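Local coordinates for protein Asp/Glu-specific dipeptidyl-peptidase (Flavobacterium psychrophilum, PDB 5JXF) that removes dipeptides from the N-terminus of oligopeptides as a serine peptidase of family S46, with strict specificity for aspartate or glutamate at the P1 position, at residues Asp129-Glu134 with Val209-Ala214; Met240-Ala245 with Asn258-Pro263. All coordinates share one frame; numbering follows the deposited sequence.

Interactions 1 and 2 are largely buried and belong to the same antiparallel sheet, in which strands 197-214 and 239-245 are neighbours. In interaction 1 the loop segment 129-134 is tied to strand 197-214; in interaction 2 the short strand 259-260 pairs with the end of strand 239-245, where V259 is exposed. Their chemistry differs accordingly. The first combines one two-bond bridge with a side-chain amide and a water, whereas the second relies on three backbone bonds and apolar packing around two tyrosines. The two meet through the paired strands and through side chains, where E130 of interaction 1 is hydrogen-bonded to Y244 OH of interaction 2.

Interaction 1: Asp129-Glu134 with Val209-Ala214; sequences DELPNE and VRLVGA
L131 and L211 pair through their backbones in a single antiparallel hydrogen-bonded bridge. L131 N donates to L211 O at 3.1 Å, and the return bond from L211 N to L131 O is shorter, 2.8 Å. Two CA-H...O contacts flank the bridge, E130 CA to L211 O and R210 CA to L131 O, the latter at 3.1 Å. Just past the bridge, strand 197-214 has a classic beta bulge, V212 and G213 both facing M240 of the neighbouring strand in the antiparallel sheet.

Beyond P132, N133 continues the polar contact with its side chain. Its ND2 donates to V209 O at 2.9 Å, tilted 18° from the carbonyl plane and with the acceptor near the amide plane, while OD1 bonds to H110 NE2, so both ends of the amide are engaged and its rotation is fixed. A water accepts from V209 N (2.6 Å) and lies 2.8 Å from N133 O, to which it can donate.

Packing joins L131 CB to L211 CB at 4.2 Å, next to F122, and R210 CG rests on P132 CA. E130 and V212 run side by side: with CG anti to its own carbonyl carbon (chi1 -55°), the glutamate brings CD to 3.5 Å from V212 CG2.

Charges are settled mainly outside the two segments. E130 OE2 forms a salt bridge with R242 NE and OE1 is hydrogen-bonded to Y244 OH; R210 forms a salt bridge with D208 and a cation-pi contact with Y244. The loop leading to strand 138-146 is thereby fastened to the sheet by one bridge and one amide, and the buried E130 carboxylate is probably stabilised as an anion by R242 and Y244 OH.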
ATOM      1  N   ASP A 129     -18.696 -39.451   4.337  1.00 70.45           N
ATOM      2  CA  ASP A 129     -17.786 -38.736   5.220  1.00 66.98           C
ATOM      3  C   ASP A 129     -18.202 -37.282   5.371  1.00 61.55           C
ATOM      4  O   ASP A 129     -17.632 -36.547   6.174  1.00 69.28           O
ATOM      5  CB  ASP A 129     -16.354 -38.807   4.686  1.00 64.75           C
ATOM      6  CG  ASP A 129     -15.902 -40.233   4.416  1.00 78.46           C
ATOM      7  OD1 ASP A 129     -16.450 -41.171   5.042  1.00 88.62           O
ATOM      8  OD2 ASP A 129     -15.013 -40.417   3.558  1.00 80.35           O
ATOM      9  N   GLU A 130     -19.185 -36.860   4.585  1.00 52.84           N
ATOM     10  CA  GLU A 130     -19.580 -35.466   4.599  1.00 49.83           C
ATOM     11  C   GLU A 130     -20.200 -35.135   5.951  1.00 54.06           C
ATOM     12  O   GLU A 130     -20.879 -35.958   6.538  1.00 58.77           O
ATOM     13  CB  GLU A 130     -20.515 -35.181   3.432  1.00 51.99           C
ATOM     14  CG  GLU A 130     -19.872 -35.586   2.111  1.00 58.46           C
ATOM     15  CD  GLU A 130     -20.790 -35.464   0.913  1.00 69.45           C
ATOM     16  OE1 GLU A 130     -21.994 -35.198   1.112  1.00 71.19           O
ATOM     17  OE2 GLU A 130     -20.306 -35.637  -0.233  1.00 66.35           O
ATOM     18  N   LEU A 131     -19.912 -33.948   6.469  1.00 57.43           N
ATOM     19  CA  LEU A 131     -20.277 -33.627   7.842  1.00 60.59           C
ATOM     20  C   LEU A 131     -21.611 -32.885   7.940  1.00 57.09           C
ATOM     21  O   LEU A 131     -21.772 -31.775   7.437  1.00 54.73           O
ATOM     22  CB  LEU A 131     -19.177 -32.803   8.520  1.00 64.67           C
ATOM     23  CG  LEU A 131     -17.729 -33.284   8.415  1.00 66.96           C
ATOM     24  CD1 LEU A 131     -16.824 -32.390   9.248  1.00 62.39           C
ATOM     25  CD2 LEU A 131     -17.596 -34.737   8.839  1.00 69.61           C
ATOM     26  N   PRO A 132     -22.577 -33.513   8.604  1.00 61.50           N
ATOM     27  CA  PRO A 132     -23.886 -32.926   8.909  1.00 58.86           C
ATOM     28  C   PRO A 132     -23.764 -31.601   9.647  1.00 57.51           C
ATOM     29  O   PRO A 132     -22.897 -31.457  10.510  1.00 57.94           O
ATOM     30  CB  PRO A 132     -24.534 -33.978   9.807  1.00 64.28           C
ATOM     31  CG  PRO A 132     -23.907 -35.259   9.377  1.00 70.07           C
ATOM     32  CD  PRO A 132     -22.483 -34.916   9.040  1.00 64.34           C
ATOM     33  N   ASN A 133     -24.618 -30.644   9.320  1.00 52.91           N
ATOM     34  CA  ASN A 133     -24.585 -29.371  10.009  1.00 53.65           C
ATOM     35  C   ASN A 133     -25.930 -29.004  10.623  1.00 57.22           C
ATOM     36  O   ASN A 133     -26.883 -28.711   9.906  1.00 56.13           O
ATOM     37  CB  ASN A 133     -24.119 -28.280   9.048  1.00 49.55           C
ATOM     38  CG  ASN A 133     -22.721 -28.548   8.516  1.00 50.09           C
ATOM     39  OD1 ASN A 133     -21.764 -28.540   9.276  1.00 50.29           O
ATOM     40  ND2 ASN A 133     -22.598 -28.779   7.213  1.00 47.21           N
ATOM     41  N   GLU A 134     -26.015 -29.022  11.949  1.00 60.27           N
ATOM     42  CA  GLU A 134     -27.248 -28.593  12.592  1.00 70.39           C
ATOM     43  C   GLU A 134     -27.448 -27.108  12.340  1.00 74.46           C
ATOM     44  O   GLU A 134     -26.485 -26.329  12.355  1.00 79.16           O
ATOM     45  CB  GLU A 134     -27.240 -28.884  14.093  1.00 74.19           C
ATOM     46  CG  GLU A 134     -27.031 -30.343  14.435  1.00 82.30           C
ATOM     47  CD  GLU A 134     -27.658 -30.724  15.765  1.00 94.25           C
ATOM     48  OE1 GLU A 134     -28.692 -30.125  16.138  1.00 93.70           O
ATOM     49  OE2 GLU A 134     -27.113 -31.621  16.442  1.00103.13           O
ATOM     50  N   VAL A 209     -27.876 -30.081   5.006  1.00 51.06           N
ATOM     51  CA  VAL A 209     -26.755 -29.632   4.168  1.00 47.03           C
ATOM     52  C   VAL A 209     -25.409 -29.956   4.829  1.00 50.17           C
ATOM     53  O   VAL A 209     -25.083 -29.437   5.896  1.00 52.07           O
ATOM     54  CB  VAL A 209     -26.861 -28.124   3.892  1.00 49.74           C
ATOM     55  CG1 VAL A 209     -25.653 -27.607   3.080  1.00 40.47           C
ATOM     56  CG2 VAL A 209     -28.195 -27.821   3.191  1.00 50.39           C
ATOM     57  N   ARG A 210     -24.637 -30.827   4.190  1.00 47.59           N
ATOM     58  CA  ARG A 210     -23.412 -31.366   4.790  1.00 45.52           C
ATOM     59  C   ARG A 210     -22.150 -30.779   4.149  1.00 40.24           C
ATOM     60  O   ARG A 210     -22.149 -30.472   2.966  1.00 42.48           O
ATOM     61  CB  ARG A 210     -23.388 -32.887   4.667  1.00 47.48           C
ATOM     62  CG  ARG A 210     -24.659 -33.540   5.190  1.00 48.13           C
ATOM     63  CD  ARG A 210     -24.667 -35.037   4.991  1.00 49.33           C
ATOM     64  NE  ARG A 210     -26.001 -35.546   5.303  1.00 62.68           N
ATOM     65  CZ  ARG A 210     -26.392 -36.802   5.137  1.00 57.01           C
ATOM     66  NH1 ARG A 210     -25.552 -37.702   4.666  1.00 51.86           N
ATOM     67  NH2 ARG A 210     -27.633 -37.155   5.444  1.00 69.07           N
ATOM     68  N   LEU A 211     -21.102 -30.619   4.955  1.00 43.50           N
ATOM     69  CA  LEU A 211     -19.811 -30.092   4.491  1.00 48.63           C
ATOM     70  C   LEU A 211     -19.068 -31.101   3.634  1.00 50.12           C
ATOM     71  O   LEU A 211     -18.856 -32.247   4.051  1.00 52.88           O
ATOM     72  CB  LEU A 211     -18.929 -29.690   5.677  1.00 47.09           C
ATOM     73  CG  LEU A 211     -17.502 -29.203   5.354  1.00 48.44           C
ATOM     74  CD1 LEU A 211     -17.500 -28.005   4.399  1.00 40.39           C
ATOM     75  CD2 LEU A 211     -16.743 -28.869   6.632  1.00 44.10           C
ATOM     76  N   VAL A 212     -18.658 -30.669   2.443  1.00 45.60           N
ATOM     77  CA  VAL A 212     -17.990 -31.556   1.485  1.00 43.75           C
ATOM     78  C   VAL A 212     -16.500 -31.237   1.323  1.00 49.06           C
ATOM     79  O   VAL A 212     -15.669 -32.142   1.292  1.00 47.28           O
ATOM     80  CB  VAL A 212     -18.673 -31.488   0.100  1.00 44.85           C
ATOM     81  CG1 VAL A 212     -17.836 -32.176  -0.978  1.00 40.05           C
ATOM     82  CG2 VAL A 212     -20.098 -32.083   0.178  1.00 38.91           C
ATOM     83  N   GLY A 213     -16.167 -29.954   1.224  1.00 48.90           N
ATOM     84  CA  GLY A 213     -14.785 -29.557   1.038  1.00 54.27           C
ATOM     85  C   GLY A 213     -14.476 -28.127   1.451  1.00 50.72           C
ATOM     86  O   GLY A 213     -15.300 -27.218   1.285  1.00 50.62           O
ATOM     87  N   ALA A 214     -13.286 -27.929   2.008  1.00 50.09           N
ATOM     88  CA  ALA A 214     -12.783 -26.580   2.259  1.00 49.55           C
ATOM     89  C   ALA A 214     -11.265 -26.563   2.252  1.00 45.29           C
ATOM     90  O   ALA A 214     -10.635 -27.462   2.799  1.00 47.76           O
ATOM     91  CB  ALA A 214     -13.299 -26.043   3.576  1.00 46.14           C
TER
HETATM   92  O   HOH W   1     -28.046 -28.916   7.378  1.00 50.57           O

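Interaction 2: Met240-Ala245 with Asn258-Pro263; sequences MFRVYA and NVPYIP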
ATOM      1  N   MET A 240     -17.269 -26.129  -0.145  1.00 45.54           N
ATOM      2  CA  MET A 240     -18.255 -26.937  -0.848  1.00 42.72           C
ATOM      3  C   MET A 240     -19.142 -27.694   0.111  1.00 45.96           C
ATOM      4  O   MET A 240     -18.685 -28.245   1.108  1.00 45.70           O
ATOM      5  CB  MET A 240     -17.581 -27.911  -1.804  1.00 47.51           C
ATOM      6  CG  MET A 240     -16.896 -27.218  -2.975  1.00 59.98           C
ATOM      7  SD  MET A 240     -16.248 -28.352  -4.209  1.00 76.89           S
ATOM      8  CE  MET A 240     -15.760 -27.217  -5.514  1.00 68.20           C
ATOM      9  N   PHE A 241     -20.427 -27.700  -0.210  1.00 42.05           N
ATOM     10  CA  PHE A 241     -21.420 -28.390   0.599  1.00 45.28           C
ATOM     11  C   PHE A 241     -22.239 -29.279  -0.317  1.00 45.26           C
ATOM     12  O   PHE A 241     -22.114 -29.167  -1.540  1.00 38.99           O
ATOM     13  CB  PHE A 241     -22.301 -27.375   1.325  1.00 43.44           C
ATOM     14  CG  PHE A 241     -21.602 -26.662   2.456  1.00 44.19           C
ATOM     15  CD1 PHE A 241     -20.740 -25.601   2.204  1.00 41.13           C
ATOM     16  CD2 PHE A 241     -21.794 -27.064   3.773  1.00 40.80           C
ATOM     17  CE1 PHE A 241     -20.107 -24.955   3.242  1.00 40.51           C
ATOM     18  CE2 PHE A 241     -21.166 -26.416   4.816  1.00 39.03           C
ATOM     19  CZ  PHE A 241     -20.323 -25.362   4.550  1.00 41.95           C
ATOM     20  N   ARG A 242     -23.061 -30.170   0.246  1.00 41.38           N
ATOM     21  CA  ARG A 242     -23.952 -30.970  -0.593  1.00 39.71           C
ATOM     22  C   ARG A 242     -25.364 -30.975  -0.007  1.00 42.63           C
ATOM     23  O   ARG A 242     -25.539 -31.243   1.172  1.00 39.24           O
ATOM     24  CB  ARG A 242     -23.457 -32.408  -0.754  1.00 42.11           C
ATOM     25  CG  ARG A 242     -24.340 -33.215  -1.716  1.00 43.73           C
ATOM     26  CD  ARG A 242     -24.008 -34.683  -1.732  1.00 48.64           C
ATOM     27  NE  ARG A 242     -22.575 -34.903  -1.895  1.00 51.79           N
ATOM     28  CZ  ARG A 242     -21.944 -34.827  -3.061  1.00 51.75           C
ATOM     29  NH1 ARG A 242     -22.624 -34.527  -4.164  1.00 40.32           N
ATOM     30  NH2 ARG A 242     -20.632 -35.037  -3.119  1.00 60.59           N
ATOM     31  N   VAL A 243     -26.350 -30.643  -0.828  1.00 41.77           N
ATOM     32  CA  VAL A 243     -27.724 -30.566  -0.357  1.00 38.46           C
ATOM     33  C   VAL A 243     -28.298 -31.994  -0.363  1.00 41.22           C
ATOM     34  O   VAL A 243     -28.109 -32.739  -1.314  1.00 40.45           O
ATOM     35  CB  VAL A 243     -28.582 -29.635  -1.232  1.00 42.06           C
ATOM     36  CG1 VAL A 243     -30.043 -29.567  -0.703  1.00 43.49           C
ATOM     37  CG2 VAL A 243     -27.974 -28.251  -1.312  1.00 35.68           C
ATOM     38  N   TYR A 244     -28.962 -32.381   0.715  1.00 43.07           N
ATOM     39  CA  TYR A 244     -29.558 -33.717   0.804  1.00 47.85           C
ATOM     40  C   TYR A 244     -31.072 -33.609   0.885  1.00 47.09           C
ATOM     41  O   TYR A 244     -31.595 -32.607   1.396  1.00 47.08           O
ATOM     42  CB  TYR A 244     -29.015 -34.468   2.018  1.00 53.66           C
ATOM     43  CG  TYR A 244     -27.677 -35.120   1.776  1.00 53.37           C
ATOM     44  CD1 TYR A 244     -26.497 -34.366   1.756  1.00 46.91           C
ATOM     45  CD2 TYR A 244     -27.591 -36.489   1.575  1.00 53.86           C
ATOM     46  CE1 TYR A 244     -25.279 -34.977   1.535  1.00 52.00           C
ATOM     47  CE2 TYR A 244     -26.388 -37.103   1.346  1.00 55.85           C
ATOM     48  CZ  TYR A 244     -25.232 -36.349   1.327  1.00 57.06           C
ATOM     49  OH  TYR A 244     -24.046 -36.991   1.096  1.00 55.77           O
ATOM     50  N   ALA A 245     -31.774 -34.632   0.400  1.00 48.89           N
ATOM     51  CA  ALA A 245     -33.241 -34.616   0.376  1.00 42.84           C
ATOM     52  C   ALA A 245     -33.817 -35.993   0.712  1.00 47.68           C
ATOM     53  O   ALA A 245     -33.074 -36.966   0.729  1.00 41.42           O
ATOM     54  CB  ALA A 245     -33.728 -34.151  -0.981  1.00 46.28           C
ATOM     55  N   ASN A 258     -31.410 -39.906   4.173  1.00 58.29           N
ATOM     56  CA  ASN A 258     -31.545 -38.888   3.139  1.00 55.91           C
ATOM     57  C   ASN A 258     -30.576 -39.173   2.015  1.00 51.81           C
ATOM     58  O   ASN A 258     -29.532 -39.763   2.247  1.00 54.00           O
ATOM     59  CB  ASN A 258     -31.310 -37.489   3.693  1.00 54.26           C
ATOM     60  CG  ASN A 258     -32.467 -37.002   4.527  1.00 54.91           C
ATOM     61  OD1 ASN A 258     -33.543 -37.598   4.498  1.00 51.99           O
ATOM     62  ND2 ASN A 258     -32.267 -35.895   5.254  1.00 51.20           N
ATOM     63  N   VAL A 259     -30.926 -38.775   0.793  1.00 51.07           N
ATOM     64  CA  VAL A 259     -30.024 -38.945  -0.355  1.00 50.33           C
ATOM     65  C   VAL A 259     -29.719 -37.601  -1.046  1.00 49.11           C
ATOM     66  O   VAL A 259     -30.419 -36.611  -0.818  1.00 48.27           O
ATOM     67  CB  VAL A 259     -30.620 -39.939  -1.377  1.00 56.10           C
ATOM     68  CG1 VAL A 259     -30.968 -41.261  -0.687  1.00 50.48           C
ATOM     69  CG2 VAL A 259     -31.849 -39.339  -2.056  1.00 51.03           C
ATOM     70  N   PRO A 260     -28.660 -37.552  -1.873  1.00 51.88           N
ATOM     71  CA  PRO A 260     -28.349 -36.315  -2.593  1.00 50.17           C
ATOM     72  C   PRO A 260     -29.539 -35.734  -3.342  1.00 50.91           C
ATOM     73  O   PRO A 260     -30.236 -36.434  -4.078  1.00 47.90           O
ATOM     74  CB  PRO A 260     -27.266 -36.754  -3.581  1.00 39.49           C
ATOM     75  CG  PRO A 260     -26.537 -37.801  -2.844  1.00 42.06           C
ATOM     76  CD  PRO A 260     -27.577 -38.541  -2.023  1.00 47.78           C
ATOM     77  N   TYR A 261     -29.746 -34.445  -3.145  1.00 47.49           N
ATOM     78  CA  TYR A 261     -30.777 -33.712  -3.832  1.00 48.91           C
ATOM     79  C   TYR A 261     -30.466 -33.585  -5.299  1.00 54.91           C
ATOM     80  O   TYR A 261     -29.340 -33.217  -5.676  1.00 48.95           O
ATOM     81  CB  TYR A 261     -30.908 -32.334  -3.221  1.00 34.52           C
ATOM     82  CG  TYR A 261     -31.722 -31.365  -4.028  1.00 42.20           C
ATOM     83  CD1 TYR A 261     -33.103 -31.554  -4.197  1.00 44.67           C
ATOM     84  CD2 TYR A 261     -31.128 -30.223  -4.570  1.00 41.65           C
ATOM     85  CE1 TYR A 261     -33.861 -30.659  -4.915  1.00 41.46           C
ATOM     86  CE2 TYR A 261     -31.867 -29.319  -5.283  1.00 43.07           C
ATOM     87  CZ  TYR A 261     -33.239 -29.542  -5.458  1.00 48.24           C
ATOM     88  OH  TYR A 261     -33.965 -28.628  -6.167  1.00 47.99           O
ATOM     89  N   ILE A 262     -31.455 -33.882  -6.133  1.00 47.62           N
ATOM     90  CA  ILE A 262     -31.275 -33.723  -7.570  1.00 37.67           C
ATOM     91  C   ILE A 262     -31.899 -32.405  -8.002  1.00 43.14           C
ATOM     92  O   ILE A 262     -33.112 -32.195  -7.865  1.00 40.41           O
ATOM     93  CB  ILE A 262     -31.881 -34.919  -8.358  1.00 50.87           C
ATOM     94  CG1 ILE A 262     -31.235 -36.231  -7.890  1.00 39.25           C
ATOM     95  CG2 ILE A 262     -31.738 -34.694  -9.879  1.00 33.88           C
ATOM     96  CD1 ILE A 262     -31.959 -37.483  -8.370  1.00 52.85           C
ATOM     97  N   PRO A 263     -31.064 -31.479  -8.496  1.00 35.34           N
ATOM     98  CA  PRO A 263     -31.602 -30.154  -8.802  1.00 32.06           C
ATOM     99  C   PRO A 263     -32.302 -30.070 -10.153  1.00 36.05           C
ATOM    100  O   PRO A 263     -32.106 -30.919 -11.021  1.00 41.07           O
ATOM    101  CB  PRO A 263     -30.351 -29.263  -8.802  1.00 34.26           C
ATOM    102  CG  PRO A 263     -29.245 -30.191  -9.246  1.00 35.34           C
ATOM    103  CD  PRO A 263     -29.597 -31.550  -8.657  1.00 32.38           C
TER
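The Y244 ring has N258 O at its edge, near the ring plane, while P260 lies alongside, its CD 3.9 Å from Y244 CE2. Y261 carries the backbone N of P263 over one face, offset toward the rim. V243 CG1 and A245 CB approach this second ring obliquely, and the same two residues pack on its stem, V243 CG1 lying 3.8 Å from Y261 CB. With CG anti to the backbone N (chi1 167°), the Y261 ring swings away from strand 239-245 and meets F206 and F140.

The segments pair as a short antiparallel ladder where the short strand 259-260 is added to the end of strand 239-245, with Y244 and P260 as a non-hydrogen-bonded pair and A245 and V259 as a hydrogen-bonded one. A245 N donates to V259 O at 2.7 Å and V259 N to A245 O at 2.8 Å. P260 has no N-H to give, and the next bond is Y261 N to V243 O, 3.0 Å.

N258 sets its CB 3.5 Å from A245 O, while its ND2 bonds to D208 and to the backbone of A253. R242 lays its CD across P260 CG at 4.2 Å, while its NH1 reaches E722 in a salt bridge.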